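Local atomic coordinates of phospho-2-dehydro-3-deoxyheptonate aldolase (Francisella tularensis, PDB entry 3TQK), a protein that probably catalyses the condensation of phosphoenolpyruvate with D-erythrose 4-phosphate to give 3-deoxy-D-arabino-heptulosonate 7-phosphate, the first step towards chorismate. Residues 71-76 with 325-330; 78-83 with 332-337; 118-123 with 147-152; 90-95 with 103-108. One frame throughout, in Å; residues are numbered along the deposited sequence.

Contact 1: residues 71-76 with 325-330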
loop_
_atom_site.group_PDB
_atom_site.type_symbol
_atom_site.label_atom_id
_atom_site.label_comp_id
_atom_site.label_asym_id
_atom_site.label_seq_id
_atom_site.Cartn_x
_atom_site.Cartn_y
_atom_site.Cartn_z
ATOM N N THR A 71 19.933 11.970 -23.997
ATOM C CA THR A 71 20.481 12.784 -25.068
ATOM C C THR A 71 19.698 12.586 -26.366
ATOM O O THR A 71 19.305 13.552 -27.020
ATOM C CB THR A 71 21.962 12.443 -25.313
ATOM O OG1 THR A 71 22.663 12.487 -24.061
ATOM C CG2 THR A 71 22.590 13.417 -26.323
ATOM N N LYS A 72 19.473 11.328 -26.723
ATOM C CA LYS A 72 18.695 11.002 -27.907
ATOM C C LYS A 72 17.273 11.537 -27.782
ATOM O O LYS A 72 16.741 12.093 -28.727
ATOM C CB LYS A 72 18.682 9.487 -28.161
ATOM C CG LYS A 72 19.940 8.961 -28.878
ATOM C CD LYS A 72 19.908 7.427 -29.049
ATOM C CE LYS A 72 20.273 6.997 -30.479
ATOM N NZ LYS A 72 21.594 7.522 -30.935
ATOM N N LEU A 73 16.665 11.378 -26.613
ATOM C CA LEU A 73 15.306 11.869 -26.401
ATOM C C LEU A 73 15.244 13.399 -26.520
ATOM O O LEU A 73 14.383 13.936 -27.203
ATOM C CB LEU A 73 14.772 11.405 -25.041
ATOM C CG LEU A 73 13.265 11.532 -24.823
ATOM C CD1 LEU A 73 12.491 10.603 -25.749
ATOM C CD2 LEU A 73 12.929 11.257 -23.383
ATOM N N LYS A 74 16.176 14.091 -25.875
ATOM C CA LYS A 74 16.187 15.547 -25.890
ATOM C C LYS A 74 16.291 16.055 -27.327
ATOM O O LYS A 74 15.725 17.079 -27.655
ATOM C CB LYS A 74 17.300 16.098 -24.986
ATOM C CG LYS A 74 17.441 17.622 -24.927
ATOM C CD LYS A 74 16.226 18.303 -24.282
ATOM C CE LYS A 74 16.323 19.829 -24.368
ATOM N NZ LYS A 74 15.009 20.470 -24.046
ATOM N N GLU A 75 16.958 15.304 -28.191
ATOM C CA GLU A 75 17.094 15.665 -29.595
ATOM C C GLU A 75 15.764 15.671 -30.324
ATOM O O GLU A 75 15.594 16.424 -31.274
ATOM C CB GLU A 75 18.027 14.693 -30.329
ATOM C CG GLU A 75 19.502 15.023 -30.264
ATOM C CD GLU A 75 20.331 14.141 -31.209
ATOM O OE1 GLU A 75 20.992 14.695 -32.119
ATOM O OE2 GLU A 75 20.302 12.900 -31.045
ATOM N N GLN A 76 14.841 14.816 -29.902
ATOM C CA GLN A 76 13.542 14.714 -30.550
ATOM C C GLN A 76 12.570 15.793 -30.102
ATOM O O GLN A 76 11.575 16.055 -30.789
ATOM C CB GLN A 76 12.904 13.362 -30.242
ATOM C CG GLN A 76 13.685 12.185 -30.758
ATOM C CD GLN A 76 13.797 12.198 -32.259
ATOM O OE1 GLN A 76 12.802 12.355 -32.965
ATOM N NE2 GLN A 76 15.010 12.041 -32.757
ATOM N N VAL A 325 10.626 -1.255 -26.162
ATOM C CA VAL A 325 10.903 -0.993 -27.578
ATOM C C VAL A 325 12.225 -0.226 -27.713
ATOM O O VAL A 325 12.653 0.449 -26.781
ATOM C CB VAL A 325 9.752 -0.222 -28.277
ATOM C CG1 VAL A 325 8.452 -0.998 -28.161
ATOM C CG2 VAL A 325 9.585 1.189 -27.701
ATOM N N ASP A 326 12.893 -0.357 -28.857
ATOM C CA ASP A 326 14.112 0.428 -29.097
ATOM C C ASP A 326 13.751 1.887 -29.453
ATOM O O ASP A 326 12.572 2.223 -29.594
ATOM C CB ASP A 326 15.054 -0.245 -30.126
ATOM C CG ASP A 326 14.424 -0.440 -31.503
ATOM O OD1 ASP A 326 13.775 0.494 -32.018
ATOM O OD2 ASP A 326 14.617 -1.532 -32.086
ATOM N N PHE A 327 14.763 2.747 -29.559
ATOM C CA PHE A 327 14.545 4.178 -29.798
ATOM C C PHE A 327 13.983 4.473 -31.188
ATOM O O PHE A 327 13.124 5.339 -31.349
ATOM C CB PHE A 327 15.837 4.970 -29.601
ATOM C CG PHE A 327 15.613 6.450 -29.469
ATOM C CD1 PHE A 327 15.186 6.988 -28.265
ATOM C CD2 PHE A 327 15.804 7.297 -30.549
ATOM C CE1 PHE A 327 14.970 8.347 -28.134
ATOM C CE2 PHE A 327 15.586 8.660 -30.426
ATOM C CZ PHE A 327 15.168 9.181 -29.218
ATOM N N GLU A 328 14.486 3.758 -32.189
ATOM C CA GLU A 328 13.989 3.879 -33.553
ATOM C C GLU A 328 12.472 3.736 -33.556
ATOM O O GLU A 328 11.777 4.579 -34.116
ATOM C CB GLU A 328 14.645 2.817 -34.436
ATOM C CG GLU A 328 14.239 2.816 -35.905
ATOM C CD GLU A 328 15.016 1.779 -36.702
ATOM O OE1 GLU A 328 15.758 0.990 -36.072
ATOM O OE2 GLU A 328 14.894 1.745 -37.945
ATOM N N GLU A 329 11.968 2.692 -32.896
ATOM C CA GLU A 329 10.531 2.447 -32.836
ATOM C C GLU A 329 9.827 3.542 -32.027
ATOM O O GLU A 329 8.704 3.930 -32.350
ATOM C CB GLU A 329 10.225 1.055 -32.258
ATOM C CG GLU A 329 8.798 0.561 -32.586
ATOM C CD GLU A 329 8.499 -0.885 -32.154
ATOM O OE1 GLU A 329 9.442 -1.679 -31.931
ATOM O OE2 GLU A 329 7.299 -1.228 -32.060
ATOM N N THR A 330 10.497 4.040 -30.990
ATOM C CA THR A 330 9.972 5.139 -30.189
ATOM C C THR A 330 9.754 6.418 -31.007
ATOM O O THR A 330 8.754 7.109 -30.807
ATOM C CB THR A 330 10.882 5.456 -28.976
ATOM O OG1 THR A 330 11.133 4.253 -28.243
ATOM C CG2 THR A 330 10.224 6.475 -28.061
#
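The ring of F327 leads with its CZ atom against one turn of the helix carrying K72, L73 and Q76, and a flat apolar group suits a surface made of methylene groups and backbone. This is the tightly packed part. F327 CZ stands 3.3 Å from K72 O, while K72 CB sits over one face in a CH-pi contact, 3.9 Å from the ring centroid and offset toward the rim. With CG anti to the backbone N (chi1 -165°), F327 carries its ring toward the turn of K72. The L73 and F327 side chains cross at about a right angle, L73 CD1 4.1 Å from F327 CE1, and L73 also meets I86 and V55 in the buried interior. Q76 brings CG to 3.7 Å from F327 CZ, and its amide OE1 is hydrogen-bonded to K79 NZ.

The outer side is looser. The K72 chain bends at its last two torsions and leads its ammonium away from F327; of its side chain, CB serves the contact. Just before F327, D326 is the N-cap, its OD1 accepting from E329 N at 3.0 Å. Such packing between neighbouring outer helices, here 63-80 and 327-344, is typical of the (beta/alpha)8 or TIM barrel.

Contact 2: residues 78-83 with 332-337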
loop_
_atom_site.group_PDB
_atom_site.type_symbol
_atom_site.label_atom_id
_atom_site.label_comp_id
_atom_site.label_asym_id
_atom_site.label_seq_id
_atom_site.Cartn_x
_atom_site.Cartn_y
_atom_site.Cartn_z
ATOM N N LYS A 78 12.500 19.122 -29.829
ATOM C CA LYS A 78 12.247 20.238 -30.749
ATOM C C LYS A 78 11.450 19.870 -32.004
ATOM O O LYS A 78 10.809 20.738 -32.594
ATOM C CB LYS A 78 13.548 20.949 -31.164
ATOM C CG LYS A 78 14.518 20.125 -32.016
ATOM C CD LYS A 78 15.559 21.034 -32.712
ATOM C CE LYS A 78 16.989 20.517 -32.516
ATOM N NZ LYS A 78 17.359 20.489 -31.062
ATOM N N LYS A 79 11.503 18.608 -32.425
ATOM C CA LYS A 79 10.696 18.146 -33.557
ATOM C C LYS A 79 9.199 18.116 -33.208
ATOM O O LYS A 79 8.361 18.380 -34.069
ATOM C CB LYS A 79 11.151 16.751 -34.038
ATOM C CG LYS A 79 12.339 16.768 -35.035
ATOM C CD LYS A 79 13.111 15.429 -35.075
ATOM C CE LYS A 79 12.278 14.288 -35.679
ATOM N NZ LYS A 79 12.956 12.954 -35.541
ATOM N N PHE A 80 8.875 17.826 -31.950
ATOM C CA PHE A 80 7.516 17.439 -31.569
ATOM C C PHE A 80 6.814 18.339 -30.557
ATOM O O PHE A 80 5.657 18.092 -30.228
ATOM C CB PHE A 80 7.541 16.019 -30.994
ATOM C CG PHE A 80 7.959 14.977 -31.977
ATOM C CD1 PHE A 80 7.168 14.695 -33.079
ATOM C CD2 PHE A 80 9.139 14.269 -31.800
ATOM C CE1 PHE A 80 7.551 13.737 -33.997
ATOM C CE2 PHE A 80 9.524 13.306 -32.702
ATOM C CZ PHE A 80 8.731 13.034 -33.806
ATOM N N HIS A 81 7.495 19.376 -30.084
ATOM C CA HIS A 81 7.069 20.096 -28.880
ATOM C C HIS A 81 5.773 20.918 -29.047
ATOM O O HIS A 81 5.128 21.267 -28.053
ATOM C CB HIS A 81 8.200 20.997 -28.372
ATOM C CG HIS A 81 8.383 22.235 -29.184
ATOM N ND1 HIS A 81 9.179 22.275 -30.309
ATOM C CD2 HIS A 81 7.853 23.474 -29.053
ATOM C CE1 HIS A 81 9.139 23.489 -30.830
ATOM N NE2 HIS A 81 8.345 24.237 -30.084
ATOM N N LYS A 82 5.409 21.239 -30.284
ATOM C CA LYS A 82 4.132 21.902 -30.544
ATOM C C LYS A 82 2.946 20.947 -30.346
ATOM O O LYS A 82 1.826 21.398 -30.081
ATOM C CB LYS A 82 4.088 22.491 -31.957
ATOM C CG LYS A 82 5.141 23.569 -32.194
ATOM C CD LYS A 82 5.033 24.180 -33.589
ATOM C CE LYS A 82 6.407 24.399 -34.226
ATOM N NZ LYS A 82 6.302 24.909 -35.639
ATOM N N ASP A 83 3.213 19.640 -30.461
ATOM C CA ASP A 83 2.181 18.597 -30.423
ATOM C C ASP A 83 2.223 17.700 -29.196
ATOM O O ASP A 83 1.209 17.139 -28.807
ATOM C CB ASP A 83 2.316 17.726 -31.671
ATOM C CG ASP A 83 2.142 18.520 -32.938
ATOM O OD1 ASP A 83 1.226 19.364 -32.947
ATOM O OD2 ASP A 83 2.899 18.311 -33.914
ATOM N N LYS A 332 9.033 6.517 -34.184
ATOM C CA LYS A 332 7.833 6.267 -34.988
ATOM C C LYS A 332 6.570 6.519 -34.179
ATOM O O LYS A 332 5.580 7.034 -34.692
ATOM C CB LYS A 332 7.794 4.832 -35.535
ATOM C CG LYS A 332 8.312 4.701 -36.958
ATOM C CD LYS A 332 9.804 4.347 -37.013
ATOM C CE LYS A 332 10.036 2.835 -37.169
ATOM N NZ LYS A 332 10.029 2.412 -38.602
HETATM N N MSE A 333 6.612 6.124 -32.917
HETATM C CA MSE A 333 5.477 6.284 -32.036
HETATM C C MSE A 333 5.217 7.772 -31.763
HETATM O O MSE A 333 4.071 8.196 -31.734
HETATM C CB MSE A 333 5.700 5.488 -30.750
HETATM C CG MSE A 333 5.714 3.987 -31.007
HETATM SE SE MSE A 333 6.319 2.910 -29.520
HETATM C CE MSE A 333 4.612 2.775 -28.573
ATOM N N LEU A 334 6.278 8.559 -31.605
ATOM C CA LEU A 334 6.130 10.005 -31.450
ATOM C C LEU A 334 5.522 10.612 -32.724
ATOM O O LEU A 334 4.600 11.428 -32.648
ATOM C CB LEU A 334 7.467 10.665 -31.103
ATOM C CG LEU A 334 8.110 10.289 -29.757
ATOM C CD1 LEU A 334 9.535 10.814 -29.684
ATOM C CD2 LEU A 334 7.304 10.795 -28.562
ATOM N N GLU A 335 6.012 10.187 -33.889
ATOM C CA GLU A 335 5.435 10.619 -35.165
ATOM C C GLU A 335 3.930 10.350 -35.180
ATOM O O GLU A 335 3.141 11.226 -35.532
ATOM C CB GLU A 335 6.109 9.915 -36.355
ATOM C CG GLU A 335 7.546 10.371 -36.655
ATOM C CD GLU A 335 8.271 9.468 -37.664
ATOM O OE1 GLU A 335 7.598 8.689 -38.381
ATOM O OE2 GLU A 335 9.522 9.535 -37.743
HETATM N N MSE A 336 3.540 9.139 -34.789
HETATM C CA MSE A 336 2.131 8.761 -34.767
HETATM C C MSE A 336 1.313 9.653 -33.844
HETATM O O MSE A 336 0.200 10.039 -34.194
HETATM C CB MSE A 336 1.966 7.313 -34.319
HETATM C CG MSE A 336 2.407 6.295 -35.341
HETATM SE SE MSE A 336 2.659 4.566 -34.492
HETATM C CE MSE A 336 0.785 4.121 -34.167
ATOM N N LEU A 337 1.857 9.952 -32.665
ATOM C CA LEU A 337 1.156 10.784 -31.683
ATOM C C LEU A 337 1.020 12.240 -32.146
ATOM O O LEU A 337 -0.027 12.864 -31.946
ATOM C CB LEU A 337 1.845 10.725 -30.319
ATOM C CG LEU A 337 1.551 9.444 -29.536
ATOM C CD1 LEU A 337 2.625 9.175 -28.524
ATOM C CD2 LEU A 337 0.189 9.526 -28.855
HETATM O O HOH W 1 10.674 11.880 -37.051
#
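F80 and L334 both hold CG anti to the carbonyl carbon and beside the backbone N, with chi1 at -64° in each, and this swings the phenyl ring and the isobutyl group toward one another between two helices. These are helices 63-80 and 327-344, which follow the first and last strands of the (beta/alpha)8 barrel and lie next to each other in its outer layer. The two side chains cross at about a right angle. L334 CB comes over one face of the F80 ring in a CH-pi contact, 3.9 Å from its centroid, and L334 CD1 approaches F80 CE2 at 3.9 Å. The opposite face carries K79 CB, displaced toward the rim, so the ring is clasped between an aliphatic group of its own helix and one from across the contact. A broad, apolar ring suits this buried place, and the branched leucine also touches V53 and I84 of the barrel strands.

Toward solvent the chemistry changes. E335 lays its CG 4.1 Å from F80 CZ and then extends, so a long side chain offers methylene to the ring and its carboxylate to the exterior. There it faces K79. At the far end D83, three residues after F80, forms a salt bridge with R345 and a hydrogen bond with Q342, which ties the chain after F80 to the end of helix 327-344. Between K79 and E335 one water does the joining: it accepts from K79 NZ at 2.9 Å and donates to E335 OE2 at 2.7 Å.

Contact 3: residues 118-123 with 147-152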
loop_
_atom_site.group_PDB
_atom_site.type_symbol
_atom_site.label_atom_id
_atom_site.label_comp_id
_atom_site.label_asym_id
_atom_site.label_seq_id
_atom_site.Cartn_x
_atom_site.Cartn_y
_atom_site.Cartn_z
ATOM N N LYS A 118 23.860 4.685 -1.471
ATOM C CA LYS A 118 24.446 4.875 -2.797
ATOM C C LYS A 118 23.352 5.017 -3.857
ATOM O O LYS A 118 23.397 5.908 -4.707
ATOM C CB LYS A 118 25.369 3.709 -3.147
ATOM C CG LYS A 118 26.143 3.897 -4.440
ATOM C CD LYS A 118 27.242 2.852 -4.568
ATOM C CE LYS A 118 27.679 2.692 -6.001
ATOM N NZ LYS A 118 28.803 1.731 -6.136
ATOM N N GLY A 119 22.359 4.140 -3.776
ATOM C CA GLY A 119 21.216 4.171 -4.663
ATOM C C GLY A 119 20.547 5.521 -4.666
ATOM O O GLY A 119 20.309 6.098 -5.732
ATOM N N LEU A 120 20.238 6.024 -3.476
ATOM C CA LEU A 120 19.527 7.284 -3.360
ATOM C C LEU A 120 20.378 8.403 -3.914
ATOM O O LEU A 120 19.869 9.279 -4.591
ATOM C CB LEU A 120 19.133 7.589 -1.907
ATOM C CG LEU A 120 17.939 6.798 -1.387
ATOM C CD1 LEU A 120 17.861 6.833 0.156
ATOM C CD2 LEU A 120 16.670 7.332 -2.027
ATOM N N ARG A 121 21.671 8.348 -3.642
ATOM C CA ARG A 121 22.603 9.363 -4.101
ATOM C C ARG A 121 22.709 9.400 -5.612
ATOM O O ARG A 121 22.621 10.468 -6.217
ATOM C CB ARG A 121 23.980 9.121 -3.496
ATOM C CG ARG A 121 24.990 10.205 -3.806
ATOM C CD ARG A 121 26.332 9.868 -3.163
ATOM N NE ARG A 121 26.275 10.009 -1.713
ATOM C CZ ARG A 121 26.369 11.164 -1.058
ATOM N NH1 ARG A 121 26.517 12.321 -1.705
ATOM N NH2 ARG A 121 26.305 11.169 0.265
ATOM N N LEU A 122 22.882 8.238 -6.230
ATOM C CA LEU A 122 22.963 8.178 -7.694
ATOM C C LEU A 122 21.609 8.481 -8.376
ATOM O O LEU A 122 21.573 9.024 -9.482
ATOM C CB LEU A 122 23.525 6.828 -8.129
ATOM C CG LEU A 122 24.958 6.532 -7.646
ATOM C CD1 LEU A 122 25.474 5.220 -8.241
ATOM C CD2 LEU A 122 25.930 7.667 -7.983
ATOM N N ALA A 123 20.507 8.152 -7.707
ATOM C CA ALA A 123 19.174 8.420 -8.244
ATOM C C ALA A 123 18.967 9.921 -8.336
ATOM O O ALA A 123 18.567 10.444 -9.384
ATOM C CB ALA A 123 18.083 7.771 -7.375
ATOM N N PRO A 147 10.845 9.981 -1.347
ATOM C CA PRO A 147 10.536 11.210 -2.082
ATOM C C PRO A 147 11.266 12.471 -1.652
ATOM O O PRO A 147 11.505 13.342 -2.481
ATOM C CB PRO A 147 9.037 11.382 -1.845
ATOM C CG PRO A 147 8.545 10.011 -1.613
ATOM C CD PRO A 147 9.616 9.360 -0.817
ATOM N N GLN A 148 11.617 12.583 -0.375
ATOM C CA GLN A 148 12.347 13.749 0.120
ATOM C C GLN A 148 13.702 13.909 -0.556
ATOM O O GLN A 148 14.247 15.010 -0.597
ATOM C CB GLN A 148 12.540 13.658 1.637
ATOM C CG GLN A 148 11.243 13.819 2.436
ATOM C CD GLN A 148 10.706 15.265 2.460
ATOM O OE1 GLN A 148 11.154 16.145 1.700
ATOM N NE2 GLN A 148 9.742 15.511 3.342
ATOM N N TYR A 149 14.231 12.816 -1.108
ATOM C CA TYR A 149 15.513 12.846 -1.777
ATOM C C TYR A 149 15.489 13.432 -3.185
ATOM O O TYR A 149 16.548 13.782 -3.711
ATOM C CB TYR A 149 16.125 11.436 -1.807
ATOM C CG TYR A 149 16.512 10.952 -0.439
ATOM C CD1 TYR A 149 15.561 10.448 0.432
ATOM C CD2 TYR A 149 17.827 11.032 -0.003
ATOM C CE1 TYR A 149 15.904 10.021 1.703
ATOM C CE2 TYR A 149 18.194 10.597 1.274
ATOM C CZ TYR A 149 17.227 10.100 2.117
ATOM O OH TYR A 149 17.569 9.670 3.367
ATOM N N PHE A 150 14.318 13.537 -3.812
ATOM C CA PHE A 150 14.270 14.049 -5.189
ATOM C C PHE A 150 12.928 14.587 -5.715
ATOM O O PHE A 150 12.810 14.865 -6.912
ATOM C CB PHE A 150 14.789 12.970 -6.158
ATOM C CG PHE A 150 14.171 11.609 -5.961
ATOM C CD1 PHE A 150 14.918 10.562 -5.468
ATOM C CD2 PHE A 150 12.848 11.377 -6.272
ATOM C CE1 PHE A 150 14.357 9.306 -5.285
ATOM C CE2 PHE A 150 12.295 10.121 -6.089
ATOM C CZ PHE A 150 13.061 9.093 -5.593
ATOM N N ALA A 151 11.936 14.766 -4.857
ATOM C CA ALA A 151 10.578 15.128 -5.330
ATOM C C ALA A 151 10.512 16.482 -6.054
ATOM O O ALA A 151 9.614 16.699 -6.869
ATOM C CB ALA A 151 9.578 15.109 -4.168
ATOM N N GLU A 152 11.451 17.379 -5.746
ATOM C CA GLU A 152 11.536 18.696 -6.382
ATOM C C GLU A 152 12.208 18.648 -7.766
ATOM O O GLU A 152 12.296 19.670 -8.442
ATOM C CB GLU A 152 12.249 19.714 -5.451
ATOM C CG GLU A 152 13.808 19.830 -5.576
ATOM C CD GLU A 152 14.598 18.733 -4.840
ATOM O OE1 GLU A 152 14.100 17.597 -4.688
ATOM O OE2 GLU A 152 15.740 19.014 -4.417
#
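L120 packs its two methyl groups against Y149 and F150, fastening helix 116-132 of the TIM barrel to the loop that joins strands 137-140 and 156-159.

One CH-pi contact centres the arrangement. L120 CD1 stands over the middle of the Y149 ring, 3.9 Å from the centroid and only 11° off the ring normal. The second branch works nearer the base of the ring, with L120 CD2 4.0 Å from Y149 CG, so the two methyls of the leucine fork cover the face from its centre to its base. A chi1 of -76°, which sets CG beside the backbone N, directs that fork at the loop.

Apolar contact extends the patch. L120 CD2 also lies 4.5 Å from F150 CE1, a looser approach, and all three side chains are buried. The small A123, one turn on, points its methyl toward the same loop without crowding it.

Polar groups anchor the surroundings. The Y149 hydroxyl is bonded to I14 O, so the tyrosine can present its face to L120 while its buried polar end is satisfied. R124 of helix 116-132 meets both Y149 O and the carboxylate of E152. Within the loop, P147 O accepts from two amides, A151 N at 2.8 Å and F150 N at 3.1 Å.

Contact 4: residues 90-95 with 103-108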
loop_
_atom_site.group_PDB
_atom_site.type_symbol
_atom_site.label_atom_id
_atom_site.label_comp_id
_atom_site.label_asym_id
_atom_site.label_seq_id
_atom_site.Cartn_x
_atom_site.Cartn_y
_atom_site.Cartn_z
ATOM N N VAL A 90 11.954 7.845 -15.424
ATOM C CA VAL A 90 13.137 7.533 -14.632
ATOM C C VAL A 90 12.695 6.755 -13.394
ATOM O O VAL A 90 12.551 7.329 -12.307
ATOM C CB VAL A 90 13.908 8.821 -14.230
ATOM C CG1 VAL A 90 15.314 8.478 -13.783
ATOM C CG2 VAL A 90 13.952 9.819 -15.386
ATOM N N TYR A 91 12.471 5.450 -13.571
ATOM C CA TYR A 91 11.917 4.604 -12.509
ATOM C C TYR A 91 12.992 3.844 -11.758
ATOM O O TYR A 91 13.924 3.320 -12.358
ATOM C CB TYR A 91 10.886 3.635 -13.071
ATOM C CG TYR A 91 9.507 4.244 -13.192
ATOM C CD1 TYR A 91 9.321 5.483 -13.799
ATOM C CD2 TYR A 91 8.388 3.594 -12.691
ATOM C CE1 TYR A 91 8.070 6.051 -13.913
ATOM C CE2 TYR A 91 7.116 4.161 -12.810
ATOM C CZ TYR A 91 6.969 5.392 -13.426
ATOM O OH TYR A 91 5.718 5.968 -13.558
ATOM N N PHE A 92 12.859 3.778 -10.440
ATOM C CA PHE A 92 13.922 3.207 -9.609
ATOM C C PHE A 92 13.490 1.956 -8.841
ATOM O O PHE A 92 14.166 1.538 -7.900
ATOM C CB PHE A 92 14.445 4.266 -8.639
ATOM C CG PHE A 92 15.112 5.429 -9.314
ATOM C CD1 PHE A 92 16.243 5.237 -10.087
ATOM C CD2 PHE A 92 14.599 6.714 -9.185
ATOM C CE1 PHE A 92 16.870 6.304 -10.711
ATOM C CE2 PHE A 92 15.226 7.782 -9.802
ATOM C CZ PHE A 92 16.359 7.575 -10.569
ATOM N N GLU A 93 12.387 1.346 -9.261
ATOM C CA GLU A 93 11.839 0.193 -8.556
ATOM C C GLU A 93 11.053 -0.703 -9.523
ATOM O O GLU A 93 10.343 -0.220 -10.403
ATOM C CB GLU A 93 10.960 0.675 -7.390
ATOM C CG GLU A 93 10.680 -0.354 -6.282
ATOM C CD GLU A 93 9.255 -0.935 -6.316
ATOM O OE1 GLU A 93 8.598 -0.917 -7.388
ATOM O OE2 GLU A 93 8.786 -1.415 -5.257
ATOM N N LYS A 94 11.204 -2.009 -9.353
ATOM C CA LYS A 94 10.469 -2.991 -10.138
ATOM C C LYS A 94 9.561 -3.810 -9.211
ATOM O O LYS A 94 10.042 -4.438 -8.263
ATOM C CB LYS A 94 11.449 -3.915 -10.862
ATOM C CG LYS A 94 10.804 -5.063 -11.652
ATOM C CD LYS A 94 9.847 -4.571 -12.730
ATOM C CE LYS A 94 9.249 -5.746 -13.491
ATOM N NZ LYS A 94 8.269 -6.466 -12.665
ATOM N N PRO A 95 8.242 -3.783 -9.462
ATOM C CA PRO A 95 7.331 -4.682 -8.736
ATOM C C PRO A 95 7.649 -6.164 -8.946
ATOM O O PRO A 95 7.949 -6.583 -10.079
ATOM C CB PRO A 95 5.949 -4.362 -9.328
ATOM C CG PRO A 95 6.174 -3.279 -10.400
ATOM C CD PRO A 95 7.525 -2.715 -10.189
ATOM N N GLY A 103 15.216 -3.046 -7.575
ATOM C CA GLY A 103 15.505 -1.846 -8.331
ATOM C C GLY A 103 16.765 -1.135 -7.898
ATOM O O GLY A 103 17.476 -1.596 -7.015
ATOM N N PHE A 104 17.014 0.007 -8.530
ATOM C CA PHE A 104 18.291 0.701 -8.435
ATOM C C PHE A 104 18.507 1.359 -7.070
ATOM O O PHE A 104 19.619 1.387 -6.563
ATOM C CB PHE A 104 18.408 1.746 -9.556
ATOM C CG PHE A 104 19.750 2.431 -9.620
ATOM C CD1 PHE A 104 19.901 3.733 -9.162
ATOM C CD2 PHE A 104 20.855 1.772 -10.126
ATOM C CE1 PHE A 104 21.131 4.375 -9.219
ATOM C CE2 PHE A 104 22.100 2.402 -10.175
ATOM C CZ PHE A 104 22.233 3.711 -9.718
ATOM N N ILE A 105 17.454 1.893 -6.477
ATOM C CA ILE A 105 17.581 2.452 -5.132
ATOM C C ILE A 105 17.914 1.363 -4.105
ATOM O O ILE A 105 18.795 1.542 -3.274
ATOM C CB ILE A 105 16.318 3.262 -4.728
ATOM C CG1 ILE A 105 16.303 4.591 -5.494
ATOM C CG2 ILE A 105 16.282 3.523 -3.241
ATOM C CD1 ILE A 105 14.998 5.402 -5.330
ATOM N N ASN A 106 17.221 0.235 -4.177
ATOM C CA ASN A 106 17.393 -0.830 -3.187
ATOM C C ASN A 106 18.747 -1.517 -3.308
ATOM O O ASN A 106 19.331 -1.919 -2.306
ATOM C CB ASN A 106 16.268 -1.869 -3.311
ATOM C CG ASN A 106 16.247 -2.867 -2.147
ATOM O OD1 ASN A 106 15.881 -2.513 -1.034
ATOM N ND2 ASN A 106 16.622 -4.115 -2.413
ATOM N N ASP A 107 19.244 -1.645 -4.534
ATOM C CA ASP A 107 20.452 -2.415 -4.775
ATOM C C ASP A 107 21.113 -1.959 -6.079
ATOM O O ASP A 107 21.075 -2.687 -7.078
ATOM C CB ASP A 107 20.075 -3.894 -4.807
ATOM C CG ASP A 107 21.261 -4.814 -4.935
ATOM O OD1 ASP A 107 22.372 -4.500 -4.449
ATOM O OD2 ASP A 107 21.056 -5.890 -5.512
ATOM N N PRO A 108 21.719 -0.742 -6.074
ATOM C CA PRO A 108 22.285 -0.132 -7.286
ATOM C C PRO A 108 23.377 -0.955 -7.950
ATOM O O PRO A 108 23.481 -0.954 -9.173
ATOM C CB PRO A 108 22.871 1.190 -6.774
ATOM C CG PRO A 108 23.087 0.977 -5.336
ATOM C CD PRO A 108 21.958 0.119 -4.900
HETATM O O HOH W 2 15.385 0.641 -10.861
HETATM O O HOH W 3 14.523 0.101 -5.701
#
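F92 meets I105 and F104 in the closest shell of the contact. The terminal methyl CD1 of I105 presses on F92 CB at 3.5 Å, the two side chains crossing at about a right angle; the CG1-CD1 arm of isoleucine suits this reach. With CG beside the backbone N (chi1 -64°), F92 runs alongside F104, pointing the same way, with their CD1 atoms 4.1 Å apart. G103 lets the backbones close in: its CA is 4.2 Å from E93 CA, and a beta carbon here would clash with F92 O and E93 CA.

Further out, two waters join the two segments. One accepts from F104 N at 2.9 Å and makes a weak bond to Y91 O; the other donates to F92 O at 2.7 Å and accepts from N106 N at 3.1 Å. Helix 116-132 backs both rings, A123 against F92 and L122 against F104, while P108 CB covers one face of F104.

K94 turns the other way, donating from NZ to P95 O at 2.6 Å and lying beside D322 and C58 of the manganese site. The chemistry is thus divided: apolar packing and water-bridged backbone fix one side of the segment, and the lysine on the other is presented to the metal site.

In the fold
From the N terminus, helix 63-80 and the turn after it supply the first halves of contacts 1 and 2, whose partners come some 250 residues later, at helix 327-344. Their segments alternate along the chain, so the two loops cross, and the contacts touch where Q76 CB meets L334 CD1. Together they bring the first and last helices of the barrel side by side. Between these ends, contact 4 closes a short loop after strand 84-89, and contact 3 then closes another between helix 116-132 and the loop before strand 156-159. Both lie within the long loops of contacts 1 and 2, one after the other. They touch as well, G119 N on P108 CG and F150 CE1 on I105 CD1, and so continue one packed layer.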